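Local structure of ESXA (3ZBH) at residues L9-L14 and T84-T89; V17-N22 and Q78-A83; V23-V28 and L71-G76; T29-R34 and P63-M68. The protein is of unknown function but, as a WXG100 (ESAT-6-like) protein, is probably a small helical-hairpin substrate of a type VII secretion system. All coordinates share one frame; numbering follows the deposited sequence.

Contact 1 of 4, residues L9-L14 and T84-T89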
loop_
_atom_site.group_PDB
_atom_site.type_symbol
_atom_site.label_atom_id
_atom_site.label_comp_id
_atom_site.label_asym_id
_atom_site.label_seq_id
_atom_site.Cartn_x
_atom_site.Cartn_y
_atom_site.Cartn_z
ATOM N N LEU B 9 -4.144 4.106 29.103
ATOM C CA LEU B 9 -4.719 4.548 27.816
ATOM C C LEU B 9 -5.740 5.662 27.948
ATOM O O LEU B 9 -6.505 5.700 28.924
ATOM C CB LEU B 9 -5.351 3.364 27.061
ATOM C CG LEU B 9 -4.408 2.225 26.667
ATOM C CD1 LEU B 9 -5.218 0.979 26.288
ATOM C CD2 LEU B 9 -3.470 2.630 25.539
ATOM N N THR B 10 -5.783 6.538 26.929
ATOM C CA THR B 10 -6.783 7.606 26.875
ATOM C C THR B 10 -7.648 7.550 25.592
ATOM O O THR B 10 -7.222 7.021 24.564
ATOM C CB THR B 10 -6.136 9.024 26.930
ATOM O OG1 THR B 10 -5.443 9.270 25.708
ATOM C CG2 THR B 10 -5.181 9.162 28.064
ATOM N N PRO B 11 -8.850 8.122 25.645
ATOM C CA PRO B 11 -9.693 8.150 24.451
ATOM C C PRO B 11 -9.034 8.880 23.276
ATOM O O PRO B 11 -9.178 8.425 22.146
ATOM C CB PRO B 11 -10.980 8.849 24.923
ATOM C CG PRO B 11 -11.008 8.635 26.404
ATOM C CD PRO B 11 -9.574 8.539 26.863
ATOM N N GLU B 12 -8.317 9.974 23.528
ATOM C CA GLU B 12 -7.647 10.693 22.426
ATOM C C GLU B 12 -6.541 9.870 21.767
ATOM O O GLU B 12 -6.367 9.937 20.557
ATOM C CB GLU B 12 -7.108 12.067 22.849
ATOM C CG GLU B 12 -6.451 12.841 21.692
ATOM C CD GLU B 12 -7.316 12.896 20.430
ATOM O OE1 GLU B 12 -8.535 13.163 20.551
ATOM O OE2 GLU B 12 -6.784 12.678 19.307
ATOM N N GLU B 13 -5.800 9.090 22.552
ATOM C CA GLU B 13 -4.822 8.167 21.978
ATOM C C GLU B 13 -5.490 7.198 21.027
ATOM O O GLU B 13 -5.005 6.968 19.930
ATOM C CB GLU B 13 -4.079 7.384 23.069
ATOM C CG GLU B 13 -3.040 8.227 23.786
ATOM C CD GLU B 13 -2.657 7.709 25.174
ATOM O OE1 GLU B 13 -3.123 6.635 25.586
ATOM O OE2 GLU B 13 -1.885 8.406 25.854
ATOM N N LEU B 14 -6.592 6.595 21.472
ATOM C CA LEU B 14 -7.321 5.629 20.648
ATOM C C LEU B 14 -7.888 6.243 19.372
ATOM O O LEU B 14 -7.845 5.619 18.314
ATOM C CB LEU B 14 -8.455 4.990 21.454
ATOM C CG LEU B 14 -8.035 3.695 22.197
ATOM C CD1 LEU B 14 -6.897 3.930 23.161
ATOM C CD2 LEU B 14 -9.214 3.104 22.967
ATOM N N THR B 84 -14.869 5.713 22.625
ATOM C CA THR B 84 -16.094 6.193 23.257
ATOM C C THR B 84 -16.368 5.452 24.551
ATOM O O THR B 84 -16.748 6.075 25.548
ATOM C CB THR B 84 -17.298 6.092 22.317
ATOM O OG1 THR B 84 -16.976 6.824 21.143
ATOM C CG2 THR B 84 -18.607 6.683 22.968
ATOM N N ILE B 85 -16.136 4.140 24.532
ATOM C CA ILE B 85 -16.313 3.307 25.748
ATOM C C ILE B 85 -15.371 3.742 26.842
ATOM O O ILE B 85 -15.772 3.864 28.006
ATOM C CB ILE B 85 -16.159 1.818 25.420
ATOM C CG1 ILE B 85 -17.464 1.347 24.739
ATOM C CG2 ILE B 85 -15.810 0.998 26.685
ATOM C CD1 ILE B 85 -17.380 -0.009 24.032
ATOM N N LEU B 86 -14.128 4.001 26.461
ATOM C CA LEU B 86 -13.143 4.477 27.434
ATOM C C LEU B 86 -13.453 5.861 28.036
ATOM O O LEU B 86 -13.337 6.053 29.250
ATOM C CB LEU B 86 -11.732 4.435 26.831
ATOM C CG LEU B 86 -10.536 4.770 27.744
ATOM C CD1 LEU B 86 -10.458 3.815 28.933
ATOM C CD2 LEU B 86 -9.273 4.645 26.899
ATOM N N GLU B 87 -13.837 6.812 27.193
ATOM C CA GLU B 87 -14.266 8.141 27.667
ATOM C C GLU B 87 -15.433 8.046 28.664
ATOM O O GLU B 87 -15.443 8.698 29.745
ATOM C CB GLU B 87 -14.626 8.983 26.429
ATOM C CG GLU B 87 -15.098 10.409 26.660
ATOM C CD GLU B 87 -15.203 11.114 25.322
ATOM O OE1 GLU B 87 -16.071 10.754 24.506
ATOM O OE2 GLU B 87 -14.353 11.958 25.042
ATOM N N ASP B 88 -16.387 7.178 28.335
ATOM C CA ASP B 88 -17.530 6.945 29.191
ATOM C C ASP B 88 -17.111 6.339 30.515
ATOM O O ASP B 88 -17.475 6.838 31.580
ATOM C CB ASP B 88 -18.526 6.026 28.479
ATOM C CG ASP B 88 -19.300 6.752 27.414
ATOM O OD1 ASP B 88 -19.231 8.001 27.393
ATOM O OD2 ASP B 88 -19.972 6.087 26.598
ATOM N N THR B 89 -16.310 5.287 30.436
ATOM C CA THR B 89 -15.778 4.625 31.618
ATOM C C THR B 89 -15.061 5.641 32.506
ATOM O O THR B 89 -15.341 5.741 33.706
ATOM C CB THR B 89 -14.815 3.505 31.208
ATOM O OG1 THR B 89 -15.515 2.524 30.405
ATOM C CG2 THR B 89 -14.196 2.838 32.461
#
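The isobutyl end of Leu86 is the main bump of this contact, and the N-terminal end of helix 11-45 with the residues just before it, Leu9 to Leu14, supplies the hollow that takes it. The setting is the open end of the antiparallel helical hairpin of the WXG100 fold, where the first helix begins beside the late turns of helix 48-95. Leu86 carries its CG anti to the backbone N (chi1 -174°), and its CD2 methyl enters the hollow. Backbone forms the floor: Leu86 CD2 lies 3.6 Å from Leu9 O and equally near Thr10 C. Leu9 CB and Leu14 CD2 add apolar walls, the latter 4.2 Å from Leu86 CD2. Pro11 closes the hollow with its ring, which crosses the leucine side chain at about a right angle and brings Pro11 CD to 3.9 Å from Leu86 CD2.

The same proline is the bump of a second, shallower fit. Pro11 CG presses against the backbone of the opposing helix, 3.5 Å from Glu87 N, and stands 3.6 Å from Glu87 CB. Glu87 thus contributes its aliphatic root here, while its carboxylate forms a salt bridge with Arg15. Gly44 and Ile45 of the second subunit pack on Leu9 and Leu14, extending the apolar patch across the dimer.

The helix start that shapes the hollow is held by a capping box. Glu13 N donates to Thr10 OG1 over 3.2 Å, and in return Thr10 N reaches Glu13 OE1, approaching it from above the carboxylate plane, 59° out of it.

Contact 2 of 4, residues V17-N22 and Q78-A83. With ACT (acetate ion), chain N; PO4 (phosphate ion), chain J; ACT (acetate ion), chain I.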
loop_
_atom_site.group_PDB
_atom_site.type_symbol
_atom_site.label_atom_id
_atom_site.label_comp_id
_atom_site.label_asym_id
_atom_site.label_seq_id
_atom_site.Cartn_x
_atom_site.Cartn_y
_atom_site.Cartn_z
ATOM N N VAL B 17 -5.118 6.787 16.846
ATOM C CA VAL B 17 -4.775 5.562 16.154
ATOM C C VAL B 17 -5.899 5.136 15.192
ATOM O O VAL B 17 -5.613 4.657 14.096
ATOM C CB VAL B 17 -4.403 4.428 17.137
ATOM C CG1 VAL B 17 -4.064 3.183 16.340
ATOM C CG2 VAL B 17 -3.176 4.860 17.970
ATOM N N ALA B 18 -7.149 5.353 15.587
ATOM C CA ALA B 18 -8.276 5.065 14.683
ATOM C C ALA B 18 -8.134 5.877 13.388
ATOM O O ALA B 18 -8.342 5.361 12.298
ATOM C CB ALA B 18 -9.583 5.408 15.351
ATOM N N ARG B 19 -7.766 7.144 13.524
ATOM C CA ARG B 19 -7.605 8.000 12.335
ATOM C C ARG B 19 -6.487 7.525 11.427
ATOM O O ARG B 19 -6.613 7.577 10.212
ATOM C CB ARG B 19 -7.436 9.464 12.726
ATOM C CG ARG B 19 -8.770 10.145 13.080
ATOM C CD ARG B 19 -8.642 11.675 13.152
ATOM N NE ARG B 19 -7.654 12.087 14.162
ATOM C CZ ARG B 19 -7.909 12.241 15.462
ATOM N NH1 ARG B 19 -9.132 12.037 15.945
ATOM N NH2 ARG B 19 -6.938 12.606 16.277
ATOM N N GLN B 20 -5.411 7.007 11.994
ATOM C CA GLN B 20 -4.334 6.407 11.198
ATOM C C GLN B 20 -4.825 5.218 10.400
ATOM O O GLN B 20 -4.505 5.079 9.204
ATOM C CB GLN B 20 -3.197 5.937 12.087
ATOM C CG GLN B 20 -2.463 7.027 12.837
ATOM C CD GLN B 20 -1.249 6.439 13.507
ATOM O OE1 GLN B 20 -0.165 6.412 12.925
ATOM N NE2 GLN B 20 -1.438 5.891 14.694
ATOM N N TYR B 21 -5.565 4.326 11.053
ATOM C CA TYR B 21 -6.146 3.193 10.326
ATOM C C TYR B 21 -7.062 3.629 9.154
ATOM O O TYR B 21 -6.982 3.061 8.040
ATOM C CB TYR B 21 -6.865 2.245 11.296
ATOM C CG TYR B 21 -5.880 1.279 11.924
ATOM C CD1 TYR B 21 -5.517 0.121 11.261
ATOM C CD2 TYR B 21 -5.267 1.561 13.154
ATOM C CE1 TYR B 21 -4.596 -0.758 11.803
ATOM C CE2 TYR B 21 -4.356 0.679 13.713
ATOM C CZ TYR B 21 -4.035 -0.474 13.035
ATOM O OH TYR B 21 -3.111 -1.342 13.550
ATOM N N ASN B 22 -7.904 4.637 9.385
ATOM C CA ASN B 22 -8.767 5.118 8.279
ATOM C C ASN B 22 -7.985 5.833 7.195
ATOM O O ASN B 22 -8.262 5.664 6.012
ATOM C CB ASN B 22 -9.896 6.005 8.780
ATOM C CG ASN B 22 -10.867 5.263 9.667
ATOM O OD1 ASN B 22 -11.350 5.825 10.640
ATOM N ND2 ASN B 22 -11.145 4.004 9.354
ATOM N N GLN B 78 -13.660 0.041 15.064
ATOM C CA GLN B 78 -13.683 -0.563 16.428
ATOM C C GLN B 78 -12.858 0.251 17.445
ATOM O O GLN B 78 -13.182 0.277 18.639
ATOM C CB GLN B 78 -13.180 -2.010 16.384
ATOM C CG GLN B 78 -14.153 -3.014 15.743
ATOM C CD GLN B 78 -15.603 -2.925 16.269
ATOM O OE1 GLN B 78 -16.531 -3.207 15.519
ATOM N NE2 GLN B 78 -15.800 -2.513 17.538
ATOM N N LEU B 79 -11.794 0.900 16.974
ATOM C CA LEU B 79 -11.017 1.837 17.820
ATOM C C LEU B 79 -11.794 3.079 18.220
ATOM O O LEU B 79 -11.712 3.546 19.351
ATOM C CB LEU B 79 -9.717 2.254 17.134
ATOM C CG LEU B 79 -8.620 1.169 17.153
ATOM C CD1 LEU B 79 -7.500 1.504 16.187
ATOM C CD2 LEU B 79 -8.075 1.004 18.571
ATOM N N HIS B 80 -12.535 3.638 17.275
ATOM C CA HIS B 80 -13.453 4.707 17.612
ATOM C C HIS B 80 -14.478 4.239 18.616
ATOM O O HIS B 80 -14.784 4.970 19.551
ATOM C CB HIS B 80 -14.150 5.252 16.365
ATOM C CG HIS B 80 -13.349 6.308 15.646
ATOM N ND1 HIS B 80 -12.979 6.180 14.369
ATOM C CD2 HIS B 80 -12.856 7.536 16.077
ATOM C CE1 HIS B 80 -12.296 7.276 13.981
ATOM N NE2 HIS B 80 -12.217 8.101 15.027
ATOM N N ASN B 81 -15.029 3.046 18.425
ATOM C CA ASN B 81 -16.003 2.513 19.403
ATOM C C ASN B 81 -15.367 2.367 20.785
ATOM O O ASN B 81 -15.986 2.713 21.795
ATOM C CB ASN B 81 -16.552 1.139 18.985
ATOM C CG ASN B 81 -17.481 1.218 17.801
ATOM O OD1 ASN B 81 -17.886 2.298 17.399
ATOM N ND2 ASN B 81 -17.785 0.077 17.210
ATOM N N SER B 82 -14.141 1.838 20.812
ATOM C CA SER B 82 -13.444 1.626 22.096
ATOM C C SER B 82 -13.107 2.955 22.746
ATOM O O SER B 82 -13.115 3.067 23.934
ATOM C CB SER B 82 -12.124 0.835 21.919
ATOM O OG SER B 82 -12.366 -0.521 21.722
ATOM N N ALA B 83 -12.780 3.965 21.949
ATOM C CA ALA B 83 -12.448 5.257 22.505
ATOM C C ALA B 83 -13.682 5.880 23.208
ATOM O O ALA B 83 -13.554 6.442 24.290
ATOM C CB ALA B 83 -11.869 6.178 21.425
HETATM C C ACT N . -12.728 11.271 15.396
HETATM O O ACT N . -13.238 11.171 16.537
HETATM O OXT ACT N . -11.531 10.956 15.175
HETATM C CH3 ACT N . -13.571 11.762 14.253
HETATM P P PO4 J . 1.658 4.605 15.789
HETATM O O1 PO4 J . 0.238 4.079 15.721
HETATM O O2 PO4 J . 2.506 3.694 16.639
HETATM O O3 PO4 J . 1.623 5.977 16.421
HETATM O O4 PO4 J . 2.257 4.655 14.397
HETATM C C ACT I . -3.287 -4.809 12.609
HETATM O O ACT I . -2.675 -5.762 13.134
HETATM O OXT ACT I . -2.739 -3.686 12.468
HETATM C CH3 ACT I . -4.694 -5.044 12.122
HETATM O O HOH W 1 -13.960 4.985 11.788
#
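Ala18 CB is pressed between two side chains of the opposing helix, and here the packing is tight. It meets Leu79 CB at 3.6 Å and, on another side, lies over the centre of the His80 ring in a CH-pi contact, 3.6 Å from the ring centroid and 11° off its normal. Leu79, its CG anti to the carbonyl carbon (chi1 -76°), carries on inward, where its CD1 methyl touches Val17 CG1 and Tyr21 CD2, each at 3.8 Å.

Helices 11-45 and 48-95 run antiparallel as the two arms of the WXG100 hairpin, and the small Ala18 suits the 9.0 Å closest approach of the axes of 17-22 and 78-83. The buried flank continues into the dimer: Trp46 of the second subunit, the tryptophan of the WXG motif, packs on Leu79 and hydrogen-bonds to Ser82 OG.

On the flank of Arg19, His80 and Asn22 the contact is looser, and a water and an acetate lie between the side chains in the crystal. One oxygen of the acetate, OXT, an ion probably from the crystallisation liquor, accepts from His80 NE2 at 2.9 Å and from Arg19 NH1 at 2.7 Å, lying at the edge of both flat groups. The water spans the gap between Asn22 OD1, to which it donates, and His80 ND1, while the amide and imidazole planes are nearly coplanar, 18° apart.

Contact 3 of 4, residues V23-V28 and L71-G76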
loop_
_atom_site.group_PDB
_atom_site.type_symbol
_atom_site.label_atom_id
_atom_site.label_comp_id
_atom_site.label_asym_id
_atom_site.label_seq_id
_atom_site.Cartn_x
_atom_site.Cartn_y
_atom_site.Cartn_z
ATOM N N VAL B 23 -6.985 6.611 7.592
ATOM C CA VAL B 23 -6.077 7.193 6.613
ATOM C C VAL B 23 -5.377 6.111 5.776
ATOM O O VAL B 23 -5.312 6.196 4.530
ATOM C CB VAL B 23 -5.023 8.121 7.304
ATOM C CG1 VAL B 23 -3.875 8.448 6.353
ATOM C CG2 VAL B 23 -5.694 9.377 7.848
ATOM N N GLU B 24 -4.829 5.095 6.427
ATOM C CA GLU B 24 -4.099 4.084 5.668
ATOM C C GLU B 24 -5.038 3.260 4.783
ATOM O O GLU B 24 -4.646 2.848 3.696
ATOM C CB GLU B 24 -3.190 3.208 6.563
ATOM C CG GLU B 24 -2.076 3.956 7.318
ATOM C CD GLU B 24 -1.178 4.861 6.448
ATOM O OE1 GLU B 24 -1.169 4.773 5.195
ATOM O OE2 GLU B 24 -0.461 5.699 7.025
ATOM N N SER B 25 -6.296 3.070 5.200
ATOM C CA SER B 25 -7.243 2.415 4.321
ATOM C C SER B 25 -7.395 3.234 3.009
ATOM O O SER B 25 -7.360 2.653 1.923
ATOM C CB SER B 25 -8.614 2.245 4.971
ATOM O OG SER B 25 -9.507 1.699 4.007
ATOM N N SER B 26 -7.557 4.552 3.129
ATOM C CA SER B 26 -7.653 5.444 1.943
ATOM C C SER B 26 -6.439 5.376 1.054
ATOM O O SER B 26 -6.567 5.306 -0.173
ATOM C CB SER B 26 -7.855 6.910 2.360
ATOM O OG SER B 26 -8.980 7.000 3.207
ATOM N N ASN B 27 -5.247 5.431 1.664
ATOM C CA ASN B 27 -4.023 5.238 0.918
ATOM C C ASN B 27 -3.952 3.938 0.120
ATOM O O ASN B 27 -3.413 3.947 -0.989
ATOM C CB ASN B 27 -2.786 5.363 1.819
ATOM C CG ASN B 27 -2.643 6.750 2.428
ATOM O OD1 ASN B 27 -3.109 7.728 1.868
ATOM N ND2 ASN B 27 -2.019 6.825 3.586
ATOM N N VAL B 28 -4.478 2.832 0.670
ATOM C CA VAL B 28 -4.539 1.549 -0.047
ATOM C C VAL B 28 -5.435 1.618 -1.296
ATOM O O VAL B 28 -5.000 1.210 -2.380
ATOM C CB VAL B 28 -4.963 0.340 0.867
ATOM C CG1 VAL B 28 -5.260 -0.935 0.054
ATOM C CG2 VAL B 28 -3.870 0.061 1.871
ATOM N N LEU B 71 -9.960 -4.466 6.240
ATOM C CA LEU B 71 -9.420 -4.683 7.612
ATOM C C LEU B 71 -9.103 -3.389 8.335
ATOM O O LEU B 71 -9.510 -3.204 9.477
ATOM C CB LEU B 71 -8.132 -5.511 7.523
ATOM C CG LEU B 71 -7.298 -5.643 8.807
ATOM C CD1 LEU B 71 -8.125 -6.423 9.797
ATOM C CD2 LEU B 71 -6.012 -6.390 8.446
ATOM N N LEU B 72 -8.362 -2.490 7.671
ATOM C CA LEU B 72 -7.938 -1.256 8.297
ATOM C C LEU B 72 -9.142 -0.396 8.667
ATOM O O LEU B 72 -9.159 0.210 9.705
ATOM C CB LEU B 72 -6.996 -0.456 7.383
ATOM C CG LEU B 72 -5.679 -1.176 6.976
ATOM C CD1 LEU B 72 -4.979 -0.397 5.870
ATOM C CD2 LEU B 72 -4.728 -1.503 8.135
ATOM N N ASN B 73 -10.151 -0.336 7.796
ATOM C CA ASN B 73 -11.381 0.408 8.182
ATOM C C ASN B 73 -12.156 -0.224 9.344
ATOM O O ASN B 73 -12.741 0.487 10.162
ATOM C CB ASN B 73 -12.312 0.532 6.982
ATOM C CG ASN B 73 -11.931 1.672 6.074
ATOM O OD1 ASN B 73 -11.669 2.799 6.520
ATOM N ND2 ASN B 73 -11.888 1.396 4.800
ATOM N N GLU B 74 -12.226 -1.551 9.375
ATOM C CA GLU B 74 -12.909 -2.248 10.479
ATOM C C GLU B 74 -12.181 -1.970 11.796
ATOM O O GLU B 74 -12.819 -1.711 12.814
ATOM C CB GLU B 74 -12.971 -3.758 10.232
ATOM C CG GLU B 74 -13.938 -4.082 9.111
ATOM C CD GLU B 74 -14.085 -5.555 8.806
ATOM O OE1 GLU B 74 -13.135 -6.360 9.008
ATOM O OE2 GLU B 74 -15.167 -5.888 8.294
ATOM N N VAL B 75 -10.848 -2.031 11.768
ATOM C CA VAL B 75 -10.038 -1.649 12.952
ATOM C C VAL B 75 -10.287 -0.194 13.334
ATOM O O VAL B 75 -10.477 0.122 14.498
ATOM C CB VAL B 75 -8.520 -1.897 12.713
ATOM C CG1 VAL B 75 -7.674 -1.322 13.881
ATOM C CG2 VAL B 75 -8.240 -3.394 12.561
ATOM N N GLY B 76 -10.295 0.703 12.337
ATOM C CA GLY B 76 -10.538 2.103 12.624
ATOM C C GLY B 76 -11.869 2.287 13.316
ATOM O O GLY B 76 -11.991 3.050 14.281
HETATM O O HOH W 2 -10.807 5.220 5.004
#
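Leu72 reaches across to the turn formed by Glu24, Ser25 and Val28, its side chain carrying most of the apolar part of the contact. Its CB faces Ser25 CB at 4.0 Å, which marks the level where the backbones are nearest. From there CG lies anti to the carbonyl carbon (chi1 -60°), and the chain forks. The CD1 branch settles against the backbone of the opposing helix, Leu72 CD1 being 3.8 Å from Ser25 N and about as near Glu24 C. Glu24 CB and Val28 CG2 flank this methyl, the latter 4.2 Å from Leu72 CD1. The other branch, Leu72 CD2, turns toward the Tyr21 ring.

Beside this apolar fit, a water accepts from Ser26 OG and donates to Asn73 OD1, bridging the helices. The buried Ser25 OG is satisfied by Ala69 O.

The axes of 23-28 and 71-76 approach to 8.5 Å at a signed crossing angle of -163°, within the antiparallel pair of helices 11-45 and 48-95. Against the inner flank of this pair lies the second subunit, whose Leu35 packs on Leu72, whose Leu31 packs on Val28, and whose Arg34 forms a salt bridge with Glu24.

Contact 4 of 4, residues T29-R34 and P63-M68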
loop_
_atom_site.group_PDB
_atom_site.type_symbol
_atom_site.label_atom_id
_atom_site.label_comp_id
_atom_site.label_asym_id
_atom_site.label_seq_id
_atom_site.Cartn_x
_atom_site.Cartn_y
_atom_site.Cartn_z
ATOM N N THR B 29 -6.673 2.127 -1.166
ATOM C CA THR B 29 -7.550 2.155 -2.338
ATOM C C THR B 29 -7.092 3.185 -3.384
ATOM O O THR B 29 -7.162 2.908 -4.595
ATOM C CB THR B 29 -9.052 2.340 -1.994
ATOM O OG1 THR B 29 -9.202 3.472 -1.152
ATOM C CG2 THR B 29 -9.606 1.064 -1.291
ATOM N N GLU B 30 -6.553 4.314 -2.928
ATOM C CA GLU B 30 -5.958 5.292 -3.847
ATOM C C GLU B 30 -4.807 4.668 -4.633
ATOM O O GLU B 30 -4.697 4.848 -5.853
ATOM C CB GLU B 30 -5.566 6.569 -3.110
ATOM C CG GLU B 30 -6.814 7.312 -2.629
ATOM C CD GLU B 30 -6.500 8.407 -1.656
ATOM O OE1 GLU B 30 -5.314 8.753 -1.533
ATOM O OE2 GLU B 30 -7.434 8.933 -1.025
ATOM N N LEU B 31 -3.958 3.922 -3.935
ATOM C CA LEU B 31 -2.850 3.234 -4.591
ATOM C C LEU B 31 -3.339 2.207 -5.609
ATOM O O LEU B 31 -2.856 2.154 -6.733
ATOM C CB LEU B 31 -1.960 2.564 -3.529
ATOM C CG LEU B 31 -0.886 1.575 -3.959
ATOM C CD1 LEU B 31 0.282 2.268 -4.666
ATOM C CD2 LEU B 31 -0.405 0.879 -2.684
ATOM N N ILE B 32 -4.304 1.396 -5.239
ATOM C CA ILE B 32 -4.844 0.438 -6.186
ATOM C C ILE B 32 -5.400 1.108 -7.454
ATOM O O ILE B 32 -5.113 0.683 -8.564
ATOM C CB ILE B 32 -5.879 -0.491 -5.536
ATOM C CG1 ILE B 32 -5.183 -1.415 -4.519
ATOM C CG2 ILE B 32 -6.572 -1.339 -6.605
ATOM C CD1 ILE B 32 -3.961 -2.166 -5.076
ATOM N N ALA B 33 -6.151 2.186 -7.269
ATOM C CA ALA B 33 -6.662 2.967 -8.385
ATOM C C ALA B 33 -5.530 3.467 -9.283
ATOM O O ALA B 33 -5.621 3.355 -10.501
ATOM C CB ALA B 33 -7.492 4.128 -7.857
ATOM N N ARG B 34 -4.462 4.000 -8.698
ATOM C CA ARG B 34 -3.308 4.444 -9.494
ATOM C C ARG B 34 -2.591 3.303 -10.229
ATOM O O ARG B 34 -2.258 3.428 -11.428
ATOM C CB ARG B 34 -2.301 5.242 -8.657
ATOM C CG ARG B 34 -2.828 6.539 -8.063
ATOM C CD ARG B 34 -1.678 7.357 -7.479
ATOM N NE ARG B 34 -0.906 6.660 -6.436
ATOM C CZ ARG B 34 -1.216 6.629 -5.138
ATOM N NH1 ARG B 34 -2.301 7.243 -4.686
ATOM N NH2 ARG B 34 -0.421 5.990 -4.281
ATOM N N PRO B 63 -6.528 -8.515 -4.945
ATOM C CA PRO B 63 -7.617 -8.733 -3.999
ATOM C C PRO B 63 -7.159 -8.650 -2.528
ATOM O O PRO B 63 -7.979 -8.348 -1.654
ATOM C CB PRO B 63 -8.103 -10.154 -4.305
ATOM C CG PRO B 63 -7.586 -10.485 -5.663
ATOM C CD PRO B 63 -6.395 -9.614 -5.928
ATOM N N SER B 64 -5.878 -8.903 -2.272
ATOM C CA SER B 64 -5.374 -8.866 -0.909
ATOM C C SER B 64 -5.235 -7.417 -0.449
ATOM O O SER B 64 -5.316 -7.131 0.736
ATOM C CB SER B 64 -4.035 -9.586 -0.829
ATOM O OG SER B 64 -4.242 -10.981 -0.991
ATOM N N PHE B 65 -5.002 -6.502 -1.394
ATOM C CA PHE B 65 -5.037 -5.084 -1.072
ATOM C C PHE B 65 -6.450 -4.637 -0.706
ATOM O O PHE B 65 -6.612 -3.831 0.198
ATOM C CB PHE B 65 -4.433 -4.218 -2.216
ATOM C CG PHE B 65 -2.919 -4.208 -2.227
ATOM C CD1 PHE B 65 -2.195 -5.372 -2.437
ATOM C CD2 PHE B 65 -2.217 -3.028 -1.990
ATOM C CE1 PHE B 65 -0.802 -5.368 -2.413
ATOM C CE2 PHE B 65 -0.829 -3.018 -1.975
ATOM C CZ PHE B 65 -0.115 -4.189 -2.175
ATOM N N GLU B 66 -7.470 -5.148 -1.394
ATOM C CA GLU B 66 -8.848 -4.770 -1.034
ATOM C C GLU B 66 -9.174 -5.339 0.339
ATOM O O GLU B 66 -9.854 -4.715 1.119
ATOM C CB GLU B 66 -9.864 -5.264 -2.072
ATOM C CG GLU B 66 -9.667 -4.646 -3.474
ATOM C CD GLU B 66 -9.655 -3.112 -3.481
ATOM O OE1 GLU B 66 -10.261 -2.459 -2.594
ATOM O OE2 GLU B 66 -9.014 -2.524 -4.386
ATOM N N LYS B 67 -8.661 -6.532 0.640
ATOM C CA LYS B 67 -8.870 -7.094 1.975
ATOM C C LYS B 67 -8.188 -6.256 3.048
ATOM O O LYS B 67 -8.690 -6.114 4.150
ATOM C CB LYS B 67 -8.359 -8.540 2.037
ATOM C CG LYS B 67 -9.275 -9.570 1.395
ATOM C CD LYS B 67 -8.498 -10.848 1.138
ATOM C CE LYS B 67 -9.211 -11.840 0.233
ATOM N NZ LYS B 67 -10.287 -12.534 0.991
ATOM N N MET B 68 -7.015 -5.723 2.741
ATOM C CA MET B 68 -6.325 -4.867 3.701
ATOM C C MET B 68 -7.152 -3.606 3.947
ATOM O O MET B 68 -7.278 -3.145 5.066
ATOM C CB MET B 68 -4.931 -4.506 3.201
ATOM C CG MET B 68 -4.141 -3.667 4.189
ATOM S SD MET B 68 -3.581 -4.634 5.619
ATOM C CE MET B 68 -2.112 -5.383 4.913
#
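Glu66 OE2 rests against the branched side chain of Ile32, with Ile32 CG2 at 3.5 Å, while Arg62 NH1 of its own helix supplies a long, weak ion pair. Apart from that distant charge, the carboxylate oxygen meets hydrocarbon here: Ile32 CB lies near it as well, and its sister oxygen, Glu66 OE1, faces Thr29 CG2 at 3.8 Å. The bend of the glutamate at chi2 (-54°) swings CD out of an extended course, and the carboxylate comes closer to helix 11-45 than the direction of the CB bond would suggest. Thr29 and Glu66 cross at about a right angle.

On the deeper side, Ile32 and Phe65 make the apolar half. Both chi1 and chi2 of Ile32 are near -60°, the second (-52°) placing CD1 beside the root of the phenylalanine. Ile32 CD1 is 3.6 Å from Phe65 CB and equally close to Phe65 CD2, approaching the ring obliquely. Further along the ring, Leu31 CD2 touches Phe65 CE2 at 4.0 Å.

The axes of 29-34 and 63-68 come no nearer than 10.2 Å, with a signed crossing angle of -158°, and these larger side chains span the separation. Helix 48-95 is kinked at Pro63 and Ser64, whose backbone N atoms make no bond to the preceding turn. Phe65 also stacks on Phe65 of the second subunit, with Met68 of that subunit packed against it, so the ring belongs to the interior of both hairpin and dimer. Apolar packing between antiparallel helices, continued by the matching helices of a second hairpin, is characteristic of the four-helix bundle formed by WXG100 dimers.

How the contacts relate
All four contacts join helix 11-45 to helix 48-95 and follow one another along the hairpin, neighbouring centres being about 10 Å apart. Contact 1, at the open end, is a surface contact about 21 Å from the chain's centre; contact 2 is partly buried, and contacts 3 and 4 are buried. The chemistry shifts accordingly, from a capped helix start, through a flank carrying water and acetate, to mainly aliphatic packing in contact 3 and an aromatic ring in contact 4. Joints between them differ too: a salt bridge, Glu12 to Arg19, ties contacts 1 and 2, whereas Val28 packs on Phe65 between contacts 3 and 4. Every contact also touches the second subunit.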